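Long-range contacts in triacylglycerol lipase (Clostridium botulinum, PDB 5AH1), which hydrolyses synthetic polyesters and probably triacylglycerols, and is a zinc-binding lipase of the alpha/beta-hydrolase fold: residues Lys47-Ile52 and Gly102-Gln107; Arg70-Gly75 and Leu447-Arg452; Ser228-Gly233 and Tyr306-Glu311. All coordinates share one frame; numbering follows the deposited sequence. Where two conformers were deposited one is given.

Interaction 1. Residues Lys47-Ile52 and Gly102-Gln107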
loop_
_atom_site.group_PDB
_atom_site.type_symbol
_atom_site.label_atom_id
_atom_site.label_comp_id
_atom_site.label_asym_id
_atom_site.label_seq_id
_atom_site.Cartn_x
_atom_site.Cartn_y
_atom_site.Cartn_z
ATOM N N LYS A 47 -4.792 -7.611 -20.429
ATOM C CA LYS A 47 -5.797 -8.574 -20.884
ATOM C C LYS A 47 -7.209 -8.037 -20.735
ATOM O O LYS A 47 -7.473 -7.171 -19.911
ATOM C CB LYS A 47 -5.706 -9.871 -20.081
ATOM C CG LYS A 47 -4.331 -10.487 -19.998
ATOM C CD LYS A 47 -4.376 -11.755 -19.164
ATOM C CE LYS A 47 -3.004 -12.122 -18.630
ATOM N NZ LYS A 47 -2.032 -12.353 -19.734
ATOM N N SER A 48 -8.126 -8.579 -21.524
ATOM C CA SER A 48 -9.539 -8.291 -21.366
ATOM C C SER A 48 -10.034 -8.927 -20.076
ATOM O O SER A 48 -9.425 -9.864 -19.560
ATOM C CB SER A 48 -10.324 -8.881 -22.529
ATOM O OG SER A 48 -10.313 -10.296 -22.456
ATOM N N GLU A 49 -11.157 -8.430 -19.576
ATOM C CA GLU A 49 -11.779 -9.019 -18.408
ATOM C C GLU A 49 -12.090 -10.485 -18.681
ATOM O O GLU A 49 -11.917 -11.336 -17.813
ATOM C CB GLU A 49 -13.049 -8.255 -18.036
ATOM C CG GLU A 49 -13.747 -8.797 -16.812
ATOM C CD GLU A 49 -14.774 -7.832 -16.245
ATOM O OE1 GLU A 49 -15.235 -6.944 -16.993
ATOM O OE2 GLU A 49 -15.124 -7.962 -15.051
ATOM N N GLU A 50 -12.556 -10.794 -19.890
ATOM C CA GLU A 50 -12.839 -12.186 -20.244
ATOM C C GLU A 50 -11.594 -13.045 -20.054
ATOM O O GLU A 50 -11.652 -14.133 -19.476
ATOM C CB GLU A 50 -13.321 -12.312 -21.694
ATOM C CG GLU A 50 -13.685 -13.744 -22.087
ATOM C CD GLU A 50 -13.964 -13.915 -23.567
ATOM O OE1 GLU A 50 -13.441 -13.128 -24.386
ATOM O OE2 GLU A 50 -14.710 -14.854 -23.906
ATOM N N ASP A 51 -10.462 -12.551 -20.538
ATOM C CA ASP A 51 -9.223 -13.327 -20.465
ATOM C C ASP A 51 -8.679 -13.445 -19.041
ATOM O O ASP A 51 -8.119 -14.482 -18.681
ATOM C CB ASP A 51 -8.158 -12.758 -21.410
ATOM C CG ASP A 51 -8.406 -13.143 -22.867
ATOM O OD1 ASP A 51 -9.287 -13.994 -23.124
ATOM O OD2 ASP A 51 -7.713 -12.612 -23.758
ATOM N N ILE A 52 -8.839 -12.407 -18.225
ATOM C CA ILE A 52 -8.498 -12.539 -16.814
ATOM C C ILE A 52 -9.339 -13.666 -16.207
ATOM O O ILE A 52 -8.820 -14.502 -15.473
ATOM C CB ILE A 52 -8.719 -11.232 -16.019
ATOM C CG1 ILE A 52 -7.712 -10.156 -16.446
ATOM C CG2 ILE A 52 -8.643 -11.491 -14.508
ATOM C CD1 ILE A 52 -6.254 -10.403 -16.034
ATOM N N GLY A 102 -7.775 -4.188 -11.728
ATOM C CA GLY A 102 -7.416 -3.916 -13.108
ATOM C C GLY A 102 -8.617 -3.775 -14.021
ATOM O O GLY A 102 -9.383 -2.814 -13.908
ATOM N N VAL A 103 -8.779 -4.737 -14.927
ATOM C CA VAL A 103 -9.961 -4.790 -15.788
ATOM C C VAL A 103 -11.143 -5.457 -15.103
ATOM O O VAL A 103 -12.243 -5.486 -15.662
ATOM C CB VAL A 103 -9.677 -5.514 -17.111
ATOM C CG1 VAL A 103 -8.636 -4.748 -17.910
ATOM C CG2 VAL A 103 -9.250 -6.959 -16.878
ATOM N N VAL A 104 -10.915 -6.001 -13.907
ATOM C CA VAL A 104 -11.998 -6.501 -13.064
ATOM C C VAL A 104 -12.213 -5.500 -11.937
ATOM O O VAL A 104 -11.288 -5.166 -11.241
ATOM C CB VAL A 104 -11.672 -7.881 -12.475
ATOM C CG1 VAL A 104 -12.782 -8.345 -11.524
ATOM C CG2 VAL A 104 -11.435 -8.902 -13.591
ATOM N N ASP A 105 -13.431 -5.010 -11.761
ATOM C CA ASP A 105 -13.698 -3.992 -10.749
ATOM C C ASP A 105 -14.026 -4.682 -9.421
ATOM O O ASP A 105 -15.185 -5.023 -9.166
ATOM C CB ASP A 105 -14.838 -3.085 -11.222
ATOM C CG ASP A 105 -15.053 -1.886 -10.313
ATOM O OD1 ASP A 105 -14.505 -1.867 -9.192
ATOM O OD2 ASP A 105 -15.773 -0.952 -10.710
ATOM N N LEU A 106 -13.004 -4.921 -8.599
ATOM C CA LEU A 106 -13.198 -5.691 -7.368
ATOM C C LEU A 106 -14.207 -5.034 -6.433
ATOM O O LEU A 106 -15.021 -5.736 -5.822
ATOM C CB LEU A 106 -11.868 -5.890 -6.638
ATOM C CG LEU A 106 -10.846 -6.816 -7.289
ATOM C CD1 LEU A 106 -9.532 -6.748 -6.549
ATOM C CD2 LEU A 106 -11.359 -8.250 -7.323
ATOM N N GLN A 107 -14.175 -3.703 -6.335
ATOM C CA GLN A 107 -15.154 -3.000 -5.508
ATOM C C GLN A 107 -16.582 -3.386 -5.923
ATOM O O GLN A 107 -17.440 -3.699 -5.082
ATOM C CB GLN A 107 -14.985 -1.488 -5.608
ATOM C CG GLN A 107 -16.050 -0.709 -4.841
ATOM C CD GLN A 107 -16.001 0.775 -5.095
ATOM O OE1 GLN A 107 -15.069 1.457 -4.674
ATOM N NE2 GLN A 107 -16.994 1.285 -5.815
HETATM O O HOH W 1 -15.584 -5.726 -13.579
#

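Interaction 2. Residues Arg70-Gly75 and Leu447-Arg452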
loop_
_atom_site.group_PDB
_atom_site.type_symbol
_atom_site.label_atom_id
_atom_site.label_comp_id
_atom_site.label_asym_id
_atom_site.label_seq_id
_atom_site.Cartn_x
_atom_site.Cartn_y
_atom_site.Cartn_z
ATOM N N ARG A 70 -19.116 -24.922 15.069
ATOM C CA ARG A 70 -20.122 -24.237 15.853
ATOM C C ARG A 70 -20.677 -23.088 15.040
ATOM O O ARG A 70 -20.172 -22.778 13.959
ATOM C CB ARG A 70 -19.515 -23.716 17.152
ATOM C CG ARG A 70 -18.565 -22.562 16.926
ATOM C CD ARG A 70 -17.602 -22.316 18.090
ATOM N NE ARG A 70 -18.308 -22.069 19.329
ATOM C CZ ARG A 70 -17.746 -22.032 20.530
ATOM N NH1 ARG A 70 -16.439 -22.223 20.666
ATOM N NH2 ARG A 70 -18.501 -21.820 21.602
ATOM N N SER A 71 -21.725 -22.463 15.563
ATOM C CA SER A 71 -22.301 -21.285 14.954
ATOM C C SER A 71 -21.467 -20.057 15.280
ATOM O O SER A 71 -21.070 -19.839 16.422
ATOM C CB SER A 71 -23.713 -21.055 15.459
ATOM O OG SER A 71 -24.560 -22.128 15.099
ATOM N N ILE A 72 -21.214 -19.234 14.280
ATOM C CA ILE A 72 -20.628 -17.921 14.515
ATOM C C ILE A 72 -21.772 -17.005 14.897
ATOM O O ILE A 72 -22.773 -16.928 14.174
ATOM C CB ILE A 72 -19.915 -17.379 13.264
ATOM C CG1 ILE A 72 -18.873 -18.387 12.774
ATOM C CG2 ILE A 72 -19.278 -16.031 13.545
ATOM C CD1 ILE A 72 -17.823 -18.750 13.797
ATOM N N ILE A 73 -21.651 -16.329 16.036
ATOM C CA ILE A 73 -22.749 -15.528 16.564
ATOM C C ILE A 73 -22.398 -14.074 16.811
ATOM O O ILE A 73 -23.283 -13.285 17.095
ATOM C CB ILE A 73 -23.292 -16.119 17.902
ATOM C CG1 ILE A 73 -22.266 -15.996 19.058
ATOM C CG2 ILE A 73 -23.734 -17.562 17.693
ATOM C CD1 ILE A 73 -22.800 -16.379 20.419
ATOM N N GLY A 74 -21.117 -13.724 16.702
ATOM C CA GLY A 74 -20.655 -12.401 17.088
ATOM C C GLY A 74 -20.137 -11.550 15.943
ATOM O O GLY A 74 -19.396 -10.593 16.166
ATOM N N GLY A 75 -20.527 -11.885 14.719
ATOM C CA GLY A 75 -20.026 -11.189 13.545
ATOM C C GLY A 75 -20.442 -9.739 13.420
ATOM O O GLY A 75 -21.184 -9.198 14.242
ATOM N N LEU A 447 -13.689 -11.678 7.053
ATOM C CA LEU A 447 -13.648 -10.514 7.932
ATOM C C LEU A 447 -14.987 -10.238 8.636
ATOM O O LEU A 447 -15.026 -9.721 9.767
ATOM C CB LEU A 447 -13.190 -9.279 7.150
ATOM C CG LEU A 447 -11.740 -9.311 6.657
ATOM C CD1 LEU A 447 -11.478 -8.119 5.741
ATOM C CD2 LEU A 447 -10.740 -9.306 7.809
ATOM N N SER A 448 -16.091 -10.578 7.976
ATOM C CA SER A 448 -17.424 -10.353 8.544
ATOM C C SER A 448 -17.702 -11.197 9.800
ATOM O O SER A 448 -18.628 -10.897 10.554
ATOM C CB SER A 448 -18.513 -10.638 7.504
ATOM O OG SER A 448 -18.799 -12.023 7.408
ATOM N N ASN A 449 -16.894 -12.226 10.038
ATOM C CA ASN A 449 -17.060 -13.059 11.221
ATOM C C ASN A 449 -16.397 -12.489 12.468
ATOM O O ASN A 449 -16.672 -12.963 13.559
ATOM C CB ASN A 449 -16.513 -14.455 11.001
ATOM C CG ASN A 449 -17.235 -15.198 9.925
ATOM O OD1 ASN A 449 -18.395 -15.593 10.081
ATOM N ND2 ASN A 449 -16.555 -15.412 8.821
ATOM N N LEU A 450 -15.509 -11.510 12.312
ATOM C CA LEU A 450 -14.726 -11.048 13.444
ATOM C C LEU A 450 -15.575 -10.454 14.551
ATOM O O LEU A 450 -16.366 -9.545 14.313
ATOM C CB LEU A 450 -13.709 -10.011 12.987
ATOM C CG LEU A 450 -12.594 -10.544 12.093
ATOM C CD1 LEU A 450 -11.878 -9.357 11.462
ATOM C CD2 LEU A 450 -11.615 -11.435 12.851
ATOM N N SER A 451 -15.387 -10.960 15.768
ATOM C CA SER A 451 -16.191 -10.543 16.911
ATOM C C SER A 451 -15.599 -9.320 17.618
ATOM O O SER A 451 -14.480 -8.883 17.333
ATOM C CB SER A 451 -16.345 -11.701 17.896
ATOM O OG SER A 451 -15.088 -12.119 18.377
ATOM N N ARG A 452 -16.369 -8.768 18.549
ATOM C CA ARG A 452 -16.031 -7.491 19.166
ATOM C C ARG A 452 -14.843 -7.615 20.123
ATOM O O ARG A 452 -14.628 -8.671 20.737
ATOM C CB ARG A 452 -17.244 -6.958 19.930
ATOM C CG ARG A 452 -17.441 -7.651 21.276
ATOM C CD ARG A 452 -18.785 -7.337 21.918
ATOM N NE ARG A 452 -18.803 -6.055 22.627
ATOM C CZ ARG A 452 -18.280 -5.850 23.836
ATOM N NH1 ARG A 452 -17.664 -6.837 24.483
ATOM N NH2 ARG A 452 -18.361 -4.647 24.397
HETATM O O HOH W 2 -19.110 -9.682 18.673
#

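Interaction 3. Residues Ser228-Gly233 and Tyr306-Glu311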
loop_
_atom_site.group_PDB
_atom_site.type_symbol
_atom_site.label_atom_id
_atom_site.label_comp_id
_atom_site.label_asym_id
_atom_site.label_seq_id
_atom_site.Cartn_x
_atom_site.Cartn_y
_atom_site.Cartn_z
ATOM N N SER A 228 1.149 -7.504 0.655
ATOM C CA SER A 228 2.387 -7.148 -0.048
ATOM C C SER A 228 3.015 -5.865 0.494
ATOM O O SER A 228 3.647 -5.094 -0.238
ATOM C CB SER A 228 2.132 -6.978 -1.548
ATOM O OG SER A 228 1.345 -8.031 -2.082
ATOM N N THR A 229 2.847 -5.631 1.784
ATOM C CA THR A 229 3.218 -4.346 2.368
ATOM C C THR A 229 4.665 -4.341 2.881
ATOM O O THR A 229 5.088 -5.288 3.548
ATOM C CB THR A 229 2.265 -3.988 3.520
ATOM O OG1 THR A 229 0.971 -3.752 2.970
ATOM C CG2 THR A 229 2.708 -2.746 4.309
ATOM N N PRO A 230 5.414 -3.267 2.582
ATOM C CA PRO A 230 6.757 -3.107 3.157
ATOM C C PRO A 230 6.683 -2.662 4.618
ATOM O O PRO A 230 6.993 -1.530 4.967
ATOM C CB PRO A 230 7.376 -2.032 2.277
ATOM C CG PRO A 230 6.206 -1.173 1.883
ATOM C CD PRO A 230 5.061 -2.144 1.690
ATOM N N ASN A 231 6.227 -3.555 5.487
ATOM C CA ASN A 231 6.097 -3.196 6.889
ATOM C C ASN A 231 7.452 -2.892 7.548
ATOM O O ASN A 231 7.513 -2.117 8.509
ATOM C CB ASN A 231 5.340 -4.275 7.663
ATOM C CG ASN A 231 3.826 -4.218 7.449
ATOM O OD1 ASN A 231 3.205 -3.181 7.660
ATOM N ND2 ASN A 231 3.231 -5.344 7.063
ATOM N N ASP A 232 8.516 -3.485 7.006
ATOM C CA ASP A 232 9.892 -3.144 7.358
ATOM C C ASP A 232 10.637 -2.479 6.195
ATOM O O ASP A 232 11.856 -2.483 6.165
ATOM C CB ASP A 232 10.664 -4.385 7.823
ATOM C CG ASP A 232 10.225 -4.878 9.179
ATOM O OD1 ASP A 232 9.852 -4.053 10.044
ATOM O OD2 ASP A 232 10.296 -6.112 9.388
ATOM N N GLY A 233 9.909 -1.865 5.271
ATOM C CA GLY A 233 10.522 -1.233 4.114
ATOM C C GLY A 233 10.812 -2.222 2.998
ATOM O O GLY A 233 10.544 -3.424 3.098
ATOM N N TYR A 306 11.447 7.824 0.994
ATOM C CA TYR A 306 12.053 7.663 2.312
ATOM C C TYR A 306 11.257 6.670 3.159
ATOM O O TYR A 306 11.814 5.755 3.775
ATOM C CB TYR A 306 12.173 8.997 3.046
ATOM C CG TYR A 306 12.654 8.797 4.462
ATOM C CD1 TYR A 306 13.999 8.617 4.747
ATOM C CD2 TYR A 306 11.755 8.732 5.517
ATOM C CE1 TYR A 306 14.436 8.407 6.037
ATOM C CE2 TYR A 306 12.179 8.510 6.799
ATOM C CZ TYR A 306 13.512 8.353 7.068
ATOM O OH TYR A 306 13.918 8.122 8.365
ATOM N N ASP A 307 9.942 6.844 3.197
ATOM C CA ASP A 307 9.083 6.009 4.036
ATOM C C ASP A 307 9.085 4.534 3.617
ATOM O O ASP A 307 8.784 3.652 4.432
ATOM C CB ASP A 307 7.660 6.578 4.029
ATOM C CG ASP A 307 7.421 7.624 5.127
ATOM O OD1 ASP A 307 8.375 7.959 5.871
ATOM O OD2 ASP A 307 6.261 8.097 5.230
ATOM N N LEU A 308 9.388 4.277 2.347
ATOM C CA LEU A 308 9.522 2.932 1.794
ATOM C C LEU A 308 10.850 2.266 2.082
ATOM O O LEU A 308 10.951 1.045 1.984
ATOM C CB LEU A 308 9.307 2.953 0.283
ATOM C CG LEU A 308 7.869 3.248 -0.160
ATOM C CD1 LEU A 308 7.821 3.556 -1.642
ATOM C CD2 LEU A 308 6.923 2.090 0.167
ATOM N N SER A 309 11.873 3.068 2.381
ATOM C CA SER A 309 13.194 2.517 2.657
ATOM C C SER A 309 13.174 1.782 3.991
ATOM O O SER A 309 12.295 2.020 4.829
ATOM C CB SER A 309 14.252 3.623 2.696
ATOM O OG SER A 309 14.157 4.437 3.853
ATOM N N THR A 310 14.141 0.902 4.224
ATOM C CA THR A 310 14.142 0.170 5.487
ATOM C C THR A 310 14.363 1.114 6.672
ATOM O O THR A 310 13.724 0.950 7.711
ATOM C CB THR A 310 15.145 -0.990 5.470
ATOM O OG1 THR A 310 16.468 -0.504 5.240
ATOM C CG2 THR A 310 14.757 -2.009 4.377
ATOM N N GLU A 311 15.250 2.099 6.531
ATOM C CA GLU A 311 15.414 3.098 7.578
ATOM C C GLU A 311 14.096 3.836 7.884
ATOM O O GLU A 311 13.752 4.078 9.049
ATOM C CB GLU A 311 16.478 4.106 7.148
ATOM C CG GLU A 311 16.793 5.205 8.170
ATOM C CD GLU A 311 17.697 6.300 7.605
ATOM O OE1 GLU A 311 17.603 6.565 6.384
ATOM O OE2 GLU A 311 18.499 6.883 8.374
#

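Interaction 1. Residues Lys47-Ile52 and Gly102-Gln107
Val103 and Val104 meet Ile52 and Glu49 in a partly buried apolar contact, where the first turn of helix 49-54, near the N-terminus, rests on the loop leading into helix 106-112. Val103 points at the helix start. Its CG1 is anti to the carbonyl carbon (chi1 -63°) and lies 3.4 Å from the backbone oxygen Lys47 O, leaving CG2 between the backbone N and the carbonyl carbon, within 3.6 Å of Ile52 CG1. Ile52 sends its other branch to the second valine, with Ile52 CG2 3.9 Å from Val104 CG2. Glu49 reaches across Val104 at about a right angle, CG anti to the backbone N (chi1 -179°) and the chain extended beyond. Its carboxylate passes close to the carbonyl of Val103 without bonding to it; instead a water donates to Glu49 OE2 at 2.7 Å and accepts from Asp105 N at 2.9 Å. Asp105, the N-cap of helix 106-112, is also salt-bridged to Arg91. Ser48 caps the other helix, its OG accepting from Asp51 N at 3.0 Å (156° at the hydrogen). The arrangement is a capped helix start packed, through Ile52 and two valines, on the loop before a second, weakly capped helix, at the periphery of an alpha/beta-hydrolase.

Interaction 2. Residues Arg70-Gly75 and Leu447-Arg452
Ile72 and Asn449 provide the side-chain part of this surface contact, crossing at about a right angle where the loop before strand 80-83 passes the C-terminal end of helix 437-448. The isoleucine points toward the other segment and presents its CG2 branch, which sits anti to the backbone N and lies 3.6 Å from Asn449 OD1. Its CG1 is only slightly farther from the same oxygen, so the amide oxygen faces a hydrocarbon surface. A chi1 of -63° puts Asn449 CG anti to its carbonyl carbon, and a chi2 of -70° turns the amide so that OD1 lies against Ile72; its nitrogen end bonds back to Phe446 O, a link that would limit rotation of the group.

Beyond this crossing the contact passes to the backbone. Gly74 O receives a CA-H...O contact from Ser451 CA at 3.3 Å, with 154° at the hydrogen, and Ser451 CB lies 3.7 Å from the same oxygen. A water donates to Gly74 O at 2.7 Å and accepts from Arg452 N at 2.9 Å, bridging the two segments. Next to it, Gly75 CA comes within 3.3 Å of Ser448 O, an approach that a side chain on Gly75 would obstruct. Asn76, the next residue in the loop, donates from ND2 to Leu447 O and Leu450 O. Leu450 itself turns inward toward the central sheet, against residues such as His177 and Phe329.

Two glycines thus permit close backbone passage at a surface seam held by van der Waals contact, one CA-H...O contact and a bridging water, without direct conventional hydrogen bonds.

Interaction 3. Residues Ser228-Gly233 and Tyr306-Glu311
Gly233 and Thr310 come together backbone to backbone, their CA atoms 4.1 Å apart, and Gly233 CA approaches Leu308 O to 3.1 Å. Gly233 has a positive phi (83°), and a CB there would clash with Ser309 O and Thr310 CA, so the close passage depends on the missing side chain. Gly233 ends a type I turn that begins at Pro230, itself the centre of an inverse gamma turn.

On one flank Thr310 CG2 lies 3.4 Å from Asp232 O, and Thr310 CA makes a CA-H...O contact with the same oxygen at 3.6 Å. The methyl takes that place because it is anti to the carbonyl carbon, while Thr310 OG1 bonds to Asp238, a ligand of a bound potassium ion. On the other flank Pro230 CG meets Leu308 CD2 at 3.8 Å, with Gln186 of helix 183-197 touching both side chains. Ser309 marks the break between helices 304-308 and 310-317: its OG donates to a lone pair of Tyr306 O at 2.7 Å, and that carbonyl also accepts from Ser309 N.

Asp232 O is buried with no conventional hydrogen-bond partner, whereas the Asp232 carboxylate is paired with Lys396. The chemistry implies a buried, closely fitted junction near the probable nucleophile elbow around Ser182, in which the CA-H and methyl of Thr310 lie against a backbone oxygen.

The three contacts lie well apart, with centres 29 to 33 Å from one another and nearest atoms about 12 to 13 Å apart. Interactions 1 and 2 cross along the chain, the segments of 1 and 2 alternating, whereas interaction 3 follows interaction 1 and is nested within the loop closed by interaction 2. Helix 437-448 relates the first two: its end carries 447-452, and Leu106 of interaction 1 packs on its Lys437 and Tyr440. The central parallel sheet relates the last two, since Leu450 touches strand 221-227, which leads into 228-233. Interactions 1 and 2 thus join early chain segments to later parts of the fold, while interaction 3 is buried nearer the centre.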